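Local coordinates for protein MGS-MChE2 (Uncultured bacterium, PDB 5JD6) that probably hydrolyses ester bonds, as an esterase of the alpha/beta hydrolase fold recovered from a lagoon-sediment metagenome, at residues I24-L28 and N90-I96; P52-L56 and F69-L73; L62-V66 and A174-A179; G115-L119 and N183-L188. The contacts are given in a common frame with arbitrary orientation. Residues are numbered along the deposited sequence.

Contact 1: residues I24-L28 and N90-I96; sequences ILHGL and NSLGGHI
Residues 24-28 finish the parallel strand 20-25 and run on as a loop, while residues 90-96 finish the adjacent strand 85-91 and turn sharply into helix 92-103. The geometry is that of a nucleophile elbow, consistent with the alpha/beta hydrolase fold: Ser-91, probably the nucleophile, sits at the N-cap position with strained phi/psi of 55/-123, and helical angles start at Leu-92. The CA atoms of Leu-25 and Gly-93 approach to 4.5 Å, those of Gly-27 and Leu-92 to 4.6 Å. One backbone hydrogen bond joins the strand ends, Asn-90 N to Leu-25 O at 3.2 Å and 162°, and the same Leu-25 O receives a CA-H...O contact from Gly-93 CA at 3.3 Å. Glycine is needed at two points: a CB on Gly-93 would lie 1.9 Å from Leu-25 O, and one on Gly-27 would lie 2.8 Å from Ser-91 CB. Leu-25 points toward the helix and places CD1 3.8 Å from Ile-96 CG2. Asn-90 directs ND2 to Thr-114 O, while its OD1 accepts from Ser-91 OG at 3.1 Å. Leu-28 CD2 meets Leu-92 CD2 at 3.8 Å. Where the oxyanion hole probably forms, one water accepts from Leu-28 N at 3.1 Å and, weakly, from Leu-92 N at 3.5 Å.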
loop_
_atom_site.group_PDB
_atom_site.type_symbol
_atom_site.label_atom_id
_atom_site.label_comp_id
_atom_site.label_asym_id
_atom_site.label_seq_id
_atom_site.Cartn_x
_atom_site.Cartn_y
_atom_site.Cartn_z
ATOM N N ILE A 24 -3.236 -0.637 -5.767
ATOM C CA ILE A 24 -3.398 -0.276 -4.366
ATOM C C ILE A 24 -3.232 -1.472 -3.433
ATOM O O ILE A 24 -3.885 -2.499 -3.606
ATOM C CB ILE A 24 -4.780 0.356 -4.124
ATOM C CG1 ILE A 24 -4.843 1.749 -4.751
ATOM C CG2 ILE A 24 -5.081 0.429 -2.640
ATOM C CD1 ILE A 24 -6.171 2.443 -4.550
ATOM N N LEU A 25 -2.357 -1.329 -2.442
ATOM C CA LEU A 25 -2.155 -2.373 -1.445
ATOM C C LEU A 25 -2.641 -1.925 -0.070
ATOM O O LEU A 25 -2.024 -1.073 0.568
ATOM C CB LEU A 25 -0.682 -2.767 -1.371
ATOM C CG LEU A 25 -0.086 -3.407 -2.622
ATOM C CD1 LEU A 25 1.384 -3.717 -2.400
ATOM C CD2 LEU A 25 -0.853 -4.664 -2.991
ATOM N N HIS A 26 -3.750 -2.502 0.379
ATOM C CA HIS A 26 -4.289 -2.196 1.698
ATOM C C HIS A 26 -3.639 -3.086 2.755
ATOM O O HIS A 26 -2.956 -4.055 2.426
ATOM C CB HIS A 26 -5.809 -2.368 1.712
ATOM C CG HIS A 26 -6.257 -3.794 1.608
ATOM N ND1 HIS A 26 -6.944 -4.431 2.618
ATOM C CD2 HIS A 26 -6.109 -4.703 0.618
ATOM C CE1 HIS A 26 -7.204 -5.675 2.252
ATOM N NE2 HIS A 26 -6.709 -5.865 1.043
ATOM N N GLY A 27 -3.852 -2.754 4.025
ATOM C CA GLY A 27 -3.247 -3.497 5.116
ATOM C C GLY A 27 -4.088 -4.664 5.601
ATOM O O GLY A 27 -4.905 -5.204 4.856
ATOM N N LEU A 28 -3.878 -5.055 6.855
ATOM C CA LEU A 28 -4.626 -6.153 7.460
ATOM C C LEU A 28 -6.019 -5.705 7.892
ATOM O O LEU A 28 -7.003 -6.411 7.677
ATOM C CB LEU A 28 -3.867 -6.722 8.662
ATOM C CG LEU A 28 -2.511 -7.373 8.384
ATOM C CD1 LEU A 28 -1.837 -7.775 9.686
ATOM C CD2 LEU A 28 -2.675 -8.577 7.469
ATOM N N ASN A 90 -0.740 1.359 2.113
ATOM C CA ASN A 90 -1.063 1.811 3.461
ATOM C C ASN A 90 -0.816 0.706 4.482
ATOM O O ASN A 90 -1.056 -0.468 4.197
ATOM C CB ASN A 90 -2.518 2.275 3.530
ATOM C CG ASN A 90 -3.021 2.416 4.953
ATOM O OD1 ASN A 90 -3.804 1.595 5.429
ATOM N ND2 ASN A 90 -2.571 3.460 5.640
ATOM N N SER A 91 -0.337 1.090 5.664
ATOM C CA SER A 91 -0.039 0.143 6.737
ATOM C C SER A 91 0.910 -0.949 6.258
ATOM O O SER A 91 2.006 -0.663 5.777
ATOM C CB SER A 91 -1.328 -0.474 7.286
ATOM O OG SER A 91 -2.192 0.521 7.807
ATOM N N LEU A 92 0.482 -2.201 6.388
ATOM C CA LEU A 92 1.273 -3.325 5.902
ATOM C C LEU A 92 1.406 -3.267 4.383
ATOM O O LEU A 92 2.431 -3.660 3.828
ATOM C CB LEU A 92 0.646 -4.655 6.328
ATOM C CG LEU A 92 1.333 -5.912 5.787
ATOM C CD1 LEU A 92 2.769 -5.997 6.286
ATOM C CD2 LEU A 92 0.554 -7.165 6.156
ATOM N N GLY A 93 0.366 -2.766 3.720
ATOM C CA GLY A 93 0.363 -2.642 2.273
ATOM C C GLY A 93 1.504 -1.786 1.759
ATOM O O GLY A 93 2.112 -2.093 0.734
ATOM N N GLY A 94 1.796 -0.708 2.480
ATOM C CA GLY A 94 2.910 0.156 2.136
ATOM C C GLY A 94 4.230 -0.581 2.233
ATOM O O GLY A 94 5.134 -0.369 1.425
ATOM N N HIS A 95 4.336 -1.456 3.229
ATOM C CA HIS A 95 5.536 -2.262 3.420
ATOM C C HIS A 95 5.700 -3.249 2.266
ATOM O O HIS A 95 6.807 -3.445 1.761
ATOM C CB HIS A 95 5.476 -3.002 4.758
ATOM C CG HIS A 95 6.789 -3.568 5.197
ATOM N ND1 HIS A 95 6.950 -4.224 6.399
ATOM C CD2 HIS A 95 8.005 -3.573 4.601
ATOM C CE1 HIS A 95 8.208 -4.610 6.522
ATOM N NE2 HIS A 95 8.868 -4.229 5.445
ATOM N N ILE A 96 4.594 -3.862 1.851
ATOM C CA ILE A 96 4.599 -4.760 0.701
ATOM C C ILE A 96 5.034 -4.010 -0.550
ATOM O O ILE A 96 5.837 -4.507 -1.340
ATOM C CB ILE A 96 3.213 -5.387 0.444
ATOM C CG1 ILE A 96 2.635 -5.983 1.727
ATOM C CG2 ILE A 96 3.300 -6.438 -0.653
ATOM C CD1 ILE A 96 3.474 -7.079 2.324
HETATM O O HOH W 1 -1.943 -3.377 8.568
#

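Contact 2: residues P52-L56 and F69-L73; sequences PELPL and FARYL
The loop after strand 47-52 packs back on helix 66-80, the next helix of the alpha/beta hydrolase fold, against two aromatic rings one turn apart, Phe-69 and Tyr-72. Residues 69-73 are regular helix, with Leu-73 N bonded to Phe-69 O at 2.9 Å; residues 52-56 are extended as far as Leu-54, then bend at Pro-55 (phi/psi -81/62), the centre of an inverse gamma turn closed by a weak bond from Leu-56 N to Leu-54 O at 3.0 Å. Leu-54 and Phe-69 have the nearest CA atoms, 6.6 Å apart. Pro-55 is the main bump and lies over the Tyr-72 face: its CD sits 3° off the ring normal in a CH-pi contact, and Pro-55 CG is 3.6 Å from Tyr-72 CD1. Tyr-72 takes chi1 t and chi2 93° to present that face. Past the turn, Leu-56 (chi1 m) sets CD1 over the Phe-69 face, 3.6 Å from Phe-69 CE2, a second CH-pi contact. Into the hollow between the two aromatic residues reaches Leu-54 (chi1 m, chi2 t), with CD2 3.7 Å from Tyr-72 CD2 and CD1 4.4 Å from Phe-69 CB. Pro-55 O comes 3.3 Å from Phe-69 CE1. Ile-96 of helix 92-103 also packs on Phe-69, and Phe-11 meets Tyr-72 edge-to-face. The 373 Å² buried, both sides summed, is held by apolar and CH-pi contacts, so the fit depends on ring placement rather than polar pairing.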
loop_
_atom_site.group_PDB
_atom_site.type_symbol
_atom_site.label_atom_id
_atom_site.label_comp_id
_atom_site.label_asym_id
_atom_site.label_seq_id
_atom_site.Cartn_x
_atom_site.Cartn_y
_atom_site.Cartn_z
ATOM N N PRO A 52 -6.017 -5.281 -5.668
ATOM C CA PRO A 52 -5.930 -6.738 -5.531
ATOM C C PRO A 52 -6.020 -7.197 -4.083
ATOM O O PRO A 52 -5.516 -6.516 -3.189
ATOM C CB PRO A 52 -4.554 -7.056 -6.114
ATOM C CG PRO A 52 -3.752 -5.837 -5.827
ATOM C CD PRO A 52 -4.705 -4.676 -5.953
ATOM N N GLU A 53 -6.660 -8.339 -3.856
ATOM C CA GLU A 53 -6.715 -8.910 -2.518
ATOM C C GLU A 53 -5.570 -9.884 -2.304
ATOM O O GLU A 53 -5.542 -10.970 -2.881
ATOM C CB GLU A 53 -8.060 -9.595 -2.274
ATOM C CG GLU A 53 -9.217 -8.635 -2.412
ATOM C CD GLU A 53 -9.005 -7.384 -1.582
ATOM O OE1 GLU A 53 -8.756 -7.503 -0.362
ATOM O OE2 GLU A 53 -9.045 -6.283 -2.164
ATOM N N LEU A 54 -4.619 -9.471 -1.475
ATOM C CA LEU A 54 -3.452 -10.283 -1.179
ATOM C C LEU A 54 -3.836 -11.484 -0.322
ATOM O O LEU A 54 -4.773 -11.411 0.474
ATOM C CB LEU A 54 -2.384 -9.441 -0.479
ATOM C CG LEU A 54 -1.929 -8.196 -1.245
ATOM C CD1 LEU A 54 -0.795 -7.498 -0.509
ATOM C CD2 LEU A 54 -1.518 -8.553 -2.665
ATOM N N PRO A 55 -3.120 -12.603 -0.496
ATOM C CA PRO A 55 -3.353 -13.817 0.291
ATOM C C PRO A 55 -2.694 -13.749 1.667
ATOM O O PRO A 55 -1.824 -14.567 1.964
ATOM C CB PRO A 55 -2.713 -14.907 -0.566
ATOM C CG PRO A 55 -1.607 -14.208 -1.272
ATOM C CD PRO A 55 -2.106 -12.814 -1.546
ATOM N N LEU A 56 -3.110 -12.788 2.489
ATOM C CA LEU A 56 -2.510 -12.590 3.806
ATOM C C LEU A 56 -2.654 -13.819 4.700
ATOM O O LEU A 56 -1.701 -14.221 5.366
ATOM C CB LEU A 56 -3.129 -11.375 4.508
ATOM C CG LEU A 56 -2.831 -9.969 3.974
ATOM C CD1 LEU A 56 -1.411 -9.878 3.430
ATOM C CD2 LEU A 56 -3.837 -9.561 2.912
ATOM N N PHE A 69 4.153 -11.865 -0.234
ATOM C CA PHE A 69 3.125 -10.925 -0.664
ATOM C C PHE A 69 3.652 -10.019 -1.772
ATOM O O PHE A 69 2.931 -9.694 -2.716
ATOM C CB PHE A 69 2.635 -10.090 0.519
ATOM C CG PHE A 69 2.104 -10.909 1.661
ATOM C CD1 PHE A 69 1.416 -12.089 1.424
ATOM C CD2 PHE A 69 2.299 -10.504 2.972
ATOM C CE1 PHE A 69 0.928 -12.847 2.473
ATOM C CE2 PHE A 69 1.814 -11.258 4.025
ATOM C CZ PHE A 69 1.127 -12.431 3.775
ATOM N N ALA A 70 4.914 -9.620 -1.651
ATOM C CA ALA A 70 5.562 -8.790 -2.662
ATOM C C ALA A 70 5.649 -9.522 -3.998
ATOM O O ALA A 70 5.366 -8.947 -5.048
ATOM C CB ALA A 70 6.949 -8.370 -2.197
ATOM N N ARG A 71 6.041 -10.792 -3.950
ATOM C CA ARG A 71 6.123 -11.609 -5.156
ATOM C C ARG A 71 4.736 -11.884 -5.731
ATOM O O ARG A 71 4.578 -12.046 -6.941
ATOM C CB ARG A 71 6.853 -12.924 -4.869
ATOM C CG ARG A 71 8.364 -12.774 -4.751
ATOM C CD ARG A 71 9.055 -14.123 -4.619
ATOM N NE ARG A 71 8.845 -14.721 -3.304
ATOM C CZ ARG A 71 9.634 -14.509 -2.255
ATOM N NH1 ARG A 71 10.689 -13.712 -2.366
ATOM N NH2 ARG A 71 9.368 -15.092 -1.095
ATOM N N TYR A 72 3.733 -11.937 -4.861
ATOM C CA TYR A 72 2.353 -12.097 -5.300
ATOM C C TYR A 72 1.916 -10.864 -6.079
ATOM O O TYR A 72 1.234 -10.971 -7.099
ATOM C CB TYR A 72 1.426 -12.331 -4.106
ATOM C CG TYR A 72 -0.012 -12.625 -4.484
ATOM C CD1 TYR A 72 -0.455 -13.933 -4.634
ATOM C CD2 TYR A 72 -0.925 -11.595 -4.682
ATOM C CE1 TYR A 72 -1.768 -14.208 -4.974
ATOM C CE2 TYR A 72 -2.239 -11.863 -5.024
ATOM C CZ TYR A 72 -2.655 -13.169 -5.168
ATOM O OH TYR A 72 -3.961 -13.439 -5.508
ATOM N N LEU A 73 2.311 -9.694 -5.586
ATOM C CA LEU A 73 2.023 -8.437 -6.263
ATOM C C LEU A 73 2.677 -8.412 -7.638
ATOM O O LEU A 73 2.059 -8.010 -8.625
ATOM C CB LEU A 73 2.504 -7.248 -5.428
ATOM C CG LEU A 73 2.529 -5.905 -6.161
ATOM C CD1 LEU A 73 1.122 -5.475 -6.546
ATOM C CD2 LEU A 73 3.214 -4.838 -5.325
#

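Contact 3: residues L62-V66 and A174-A179; sequences LKTSV and AIAKSA
Thr-64 projects its CG2 against Ile-175, 3.5 Å from CG1, and its CB lies 4.4 Å from the CB of Ala-174, so that this one loop residue spans two successive residues of helix 169-181. The loop segment 62-66 runs irregularly to Ser-65, the N-cap position of helix 66-80, and Val-66 opens that helix with phi/psi -63/-34. Residues 174-179 are regular helix, with Ser-178 N bonded to Ala-174 O at 3.0 Å. The closest CA pairs are Ser-65 with Ser-178 at 5.3 Å and Val-66 with Ala-179 at 5.9 Å. Ser-178 (chi1 t) accepts from Val-66 N, with N to OG 2.9 Å and an angle of 165°, satisfying an amide of the first helical turn. Ser-65 OG meanwhile bonds Thr-68 OG1. Val-66 (chi1 t) packs CG2 3.6 Å from Ala-179 CA; at the outer end Leu-62 CD1, in a poorly ordered side chain, lies 3.8 Å from Ala-174 CB. A helix N-terminus is thus docked on the side of a second helix. Helix 169-181 is inserted between strands 108-113 and 195-200, a position consistent with the cap (lid) of many alpha/beta hydrolases, and the contact joins it to core helix 66-80.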
loop_
_atom_site.group_PDB
_atom_site.type_symbol
_atom_site.label_atom_id
_atom_site.label_comp_id
_atom_site.label_asym_id
_atom_site.label_seq_id
_atom_site.Cartn_x
_atom_site.Cartn_y
_atom_site.Cartn_z
ATOM N N LEU A 62 2.662 -22.155 6.133
ATOM C CA LEU A 62 3.778 -21.265 6.345
ATOM C C LEU A 62 4.764 -20.769 5.292
ATOM O O LEU A 62 5.974 -20.918 5.394
ATOM C CB LEU A 62 4.452 -21.571 7.670
ATOM C CG LEU A 62 4.031 -20.669 8.837
ATOM C CD1 LEU A 62 3.410 -19.347 8.401
ATOM C CD2 LEU A 62 3.206 -21.353 9.911
ATOM N N LYS A 63 4.206 -20.136 4.295
ATOM C CA LYS A 63 4.944 -19.357 3.297
ATOM C C LYS A 63 4.508 -17.907 3.459
ATOM O O LYS A 63 4.657 -17.078 2.559
ATOM C CB LYS A 63 4.689 -19.843 1.866
ATOM C CG LYS A 63 5.937 -20.318 1.128
ATOM C CD LYS A 63 5.767 -20.213 -0.379
ATOM C CE LYS A 63 5.756 -18.761 -0.832
ATOM N NZ LYS A 63 5.609 -18.639 -2.309
ATOM N N THR A 64 3.956 -17.628 4.633
ATOM C CA THR A 64 3.368 -16.340 4.951
ATOM C C THR A 64 4.433 -15.341 5.381
ATOM O O THR A 64 4.809 -15.280 6.551
ATOM C CB THR A 64 2.315 -16.482 6.064
ATOM O OG1 THR A 64 1.399 -17.530 5.725
ATOM C CG2 THR A 64 1.550 -15.188 6.241
ATOM N N SER A 65 4.918 -14.563 4.420
ATOM C CA SER A 65 5.921 -13.546 4.690
ATOM C C SER A 65 5.690 -12.326 3.809
ATOM O O SER A 65 4.960 -12.392 2.820
ATOM C CB SER A 65 7.329 -14.104 4.467
ATOM O OG SER A 65 7.486 -14.581 3.142
ATOM N N VAL A 66 6.312 -11.212 4.179
ATOM C CA VAL A 66 6.207 -9.978 3.414
ATOM C C VAL A 66 6.795 -10.176 2.019
ATOM O O VAL A 66 6.300 -9.617 1.037
ATOM C CB VAL A 66 6.914 -8.815 4.142
ATOM C CG1 VAL A 66 6.880 -7.546 3.308
ATOM C CG2 VAL A 66 6.259 -8.576 5.489
ATOM N N ALA A 174 3.213 -14.628 12.160
ATOM C CA ALA A 174 4.187 -14.926 11.117
ATOM C C ALA A 174 4.465 -13.694 10.262
ATOM O O ALA A 174 5.611 -13.434 9.897
ATOM C CB ALA A 174 3.700 -16.075 10.248
ATOM N N ILE A 175 3.413 -12.942 9.949
ATOM C CA ILE A 175 3.546 -11.718 9.161
ATOM C C ILE A 175 4.354 -10.664 9.908
ATOM O O ILE A 175 5.286 -10.080 9.356
ATOM C CB ILE A 175 2.173 -11.120 8.794
ATOM C CG1 ILE A 175 1.411 -12.055 7.858
ATOM C CG2 ILE A 175 2.341 -9.761 8.133
ATOM C CD1 ILE A 175 -0.018 -11.626 7.596
ATOM N N ALA A 176 3.987 -10.428 11.165
ATOM C CA ALA A 176 4.664 -9.435 11.995
ATOM C C ALA A 176 6.145 -9.762 12.155
ATOM O O ALA A 176 7.000 -8.888 12.008
ATOM C CB ALA A 176 3.993 -9.339 13.356
ATOM N N LYS A 177 6.437 -11.022 12.462
ATOM C CA LYS A 177 7.813 -11.491 12.572
ATOM C C LYS A 177 8.568 -11.244 11.271
ATOM O O LYS A 177 9.682 -10.726 11.278
ATOM C CB LYS A 177 7.845 -12.978 12.931
ATOM C CG LYS A 177 9.230 -13.602 12.895
ATOM C CD LYS A 177 9.150 -15.112 13.049
ATOM C CE LYS A 177 10.516 -15.758 12.892
ATOM N NZ LYS A 177 10.447 -17.240 13.031
ATOM N N SER A 178 7.943 -11.611 10.156
ATOM C CA SER A 178 8.526 -11.403 8.835
ATOM C C SER A 178 8.708 -9.921 8.519
ATOM O O SER A 178 9.705 -9.525 7.916
ATOM C CB SER A 178 7.654 -12.059 7.763
ATOM O OG SER A 178 8.086 -11.697 6.463
ATOM N N ALA A 179 7.739 -9.110 8.932
ATOM C CA ALA A 179 7.762 -7.678 8.656
ATOM C C ALA A 179 8.926 -6.976 9.347
ATOM O O ALA A 179 9.710 -6.280 8.701
ATOM C CB ALA A 179 6.443 -7.041 9.071
#

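Contact 4: residues G115-L119 and N183-L188; sequences GSSGL and NMAKDL
Gly-115, where the chain turns a corner after strand 108-113, adopts positive phi (49/52), and its backbone bonds to Ser-91 on the neighbouring strand. Ser-116 is extended (-111/153), its OG weakly bonded to Ser-117 O at 3.4 Å. The backbone of Ser-117 also bonds to Ser-91, and its OG adds a weak bond to Ser-91 O. At Gly-118 the angles change to 115/3, where a CB would be jammed against the preceding carbonyl, so the absence of a side chain permits the turn. Its carbonyl supplies the sole hydrogen bond between the segments: Met-184 N to Gly-118 O, 3.2 Å at 154°, with the two CA atoms 5.6 Å apart. Asn-183 OD1 also comes within 3.2 Å of Gly-118 O, but as a pair of acceptors without a bond. Leu-119 (chi1 m, chi2 t), after which the modelled chain breaks, packs CD2 3.6 Å from Ala-185 CB and CD1 4.3 Å from Leu-188 CD1. In the second segment, residues 184-188 have helical phi/psi and form one tight turn, with Asp-187 N and Leu-188 N both bonded to Met-184 O, at 2.8 and 2.9 Å. The contact joins the loop at the C-terminal end of strand 108-113 of the alpha/beta hydrolase sheet to the loop after helix 169-181; Met-184 lies on His-95 and Leu-99 of helix 92-103, while Leu-119 and Leu-188 both touch Phe-214 of helix 208-217.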
loop_
_atom_site.group_PDB
_atom_site.type_symbol
_atom_site.label_atom_id
_atom_site.label_comp_id
_atom_site.label_asym_id
_atom_site.label_seq_id
_atom_site.Cartn_x
_atom_site.Cartn_y
_atom_site.Cartn_z
ATOM N N GLY A 115 0.970 6.325 5.957
ATOM C CA GLY A 115 0.772 5.585 7.191
ATOM C C GLY A 115 1.187 4.133 7.068
ATOM O O GLY A 115 0.415 3.234 7.389
ATOM N N SER A 116 2.403 3.896 6.589
ATOM C CA SER A 116 2.843 2.533 6.322
ATOM C C SER A 116 3.924 2.075 7.290
ATOM O O SER A 116 4.682 2.885 7.824
ATOM C CB SER A 116 3.352 2.406 4.885
ATOM O OG SER A 116 4.709 2.798 4.788
ATOM N N SER A 117 3.987 0.766 7.505
ATOM C CA SER A 117 5.026 0.172 8.334
ATOM C C SER A 117 6.277 -0.089 7.503
ATOM O O SER A 117 6.340 0.285 6.331
ATOM C CB SER A 117 4.528 -1.124 8.973
ATOM O OG SER A 117 3.977 -1.990 7.997
ATOM N N GLY A 118 7.267 -0.731 8.110
ATOM C CA GLY A 118 8.524 -0.994 7.436
ATOM C C GLY A 118 9.679 -0.254 8.082
ATOM O O GLY A 118 10.811 -0.315 7.603
ATOM N N LEU A 119 9.384 0.451 9.171
ATOM C CA LEU A 119 10.404 1.154 9.945
ATOM C C LEU A 119 10.103 1.075 11.439
ATOM O O LEU A 119 10.557 0.161 12.126
ATOM C CB LEU A 119 10.506 2.617 9.509
ATOM C CG LEU A 119 11.325 2.907 8.250
ATOM C CD1 LEU A 119 11.361 4.400 7.964
ATOM C CD2 LEU A 119 12.732 2.357 8.398
ATOM N N ASN A 183 13.400 -5.154 7.854
ATOM C CA ASN A 183 13.447 -3.702 7.988
ATOM C C ASN A 183 13.888 -3.040 6.688
ATOM O O ASN A 183 14.736 -3.570 5.971
ATOM C CB ASN A 183 14.389 -3.305 9.129
ATOM C CG ASN A 183 14.133 -1.900 9.639
ATOM O OD1 ASN A 183 13.005 -1.411 9.608
ATOM N ND2 ASN A 183 15.184 -1.245 10.117
ATOM N N MET A 184 13.311 -1.881 6.384
ATOM C CA MET A 184 13.584 -1.203 5.121
ATOM C C MET A 184 14.677 -0.145 5.235
ATOM O O MET A 184 15.223 0.292 4.223
ATOM C CB MET A 184 12.304 -0.561 4.579
ATOM C CG MET A 184 11.288 -1.564 4.069
ATOM S SD MET A 184 11.938 -2.543 2.701
ATOM C CE MET A 184 10.985 -4.043 2.882
ATOM N N ALA A 185 14.999 0.245 6.468
ATOM C CA ALA A 185 15.939 1.336 6.741
ATOM C C ALA A 185 17.250 1.229 5.964
ATOM O O ALA A 185 17.777 2.232 5.482
ATOM C CB ALA A 185 16.229 1.403 8.232
ATOM N N LYS A 186 17.767 0.012 5.842
ATOM C CA LYS A 186 19.031 -0.223 5.155
ATOM C C LYS A 186 18.892 -0.194 3.633
ATOM O O LYS A 186 19.848 0.121 2.923
ATOM C CB LYS A 186 19.621 -1.564 5.592
ATOM C CG LYS A 186 18.571 -2.625 5.873
ATOM C CD LYS A 186 19.098 -4.021 5.589
ATOM C CE LYS A 186 19.398 -4.197 4.109
ATOM N NZ LYS A 186 19.720 -5.610 3.768
ATOM N N ASP A 187 17.704 -0.525 3.135
ATOM C CA ASP A 187 17.480 -0.633 1.696
ATOM C C ASP A 187 17.056 0.693 1.071
ATOM O O ASP A 187 17.270 0.928 -0.118
ATOM C CB ASP A 187 16.424 -1.701 1.403
ATOM C CG ASP A 187 16.787 -3.054 1.978
ATOM O OD1 ASP A 187 17.584 -3.777 1.343
ATOM O OD2 ASP A 187 16.275 -3.395 3.066
ATOM N N LEU A 188 16.454 1.555 1.884
ATOM C CA LEU A 188 15.956 2.853 1.423
ATOM C C LEU A 188 16.972 3.815 0.771
ATOM O O LEU A 188 16.634 4.429 -0.241
ATOM C CB LEU A 188 15.278 3.580 2.588
ATOM C CG LEU A 188 14.002 2.958 3.155
ATOM C CD1 LEU A 188 13.440 3.824 4.268
ATOM C CD2 LEU A 188 12.967 2.737 2.063
#

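How the contacts relate
All four contacts lie within the alpha/beta hydrolase fold, and contact 1, its centre about 3 Å from the chain's centre, touches each of the others; the centres of contacts 2, 3 and 4 lie about 10, 14 and 12 Å from its own. Contact 2 closes between its two segments in sequence and shares helix 66-80 with contact 3, their centres about 12 Å apart. The segments of contact 3 alternate along the chain with those of contacts 1, 2 and 4, so helix 169-181 returns to the early part of the fold. Contact 4 opens after contact 1 has closed. Contacts 2 to 4 each pack against the contact that holds the probable nucleophile elbow, where Ser-91 may form a triad with His-231 and Asp-203.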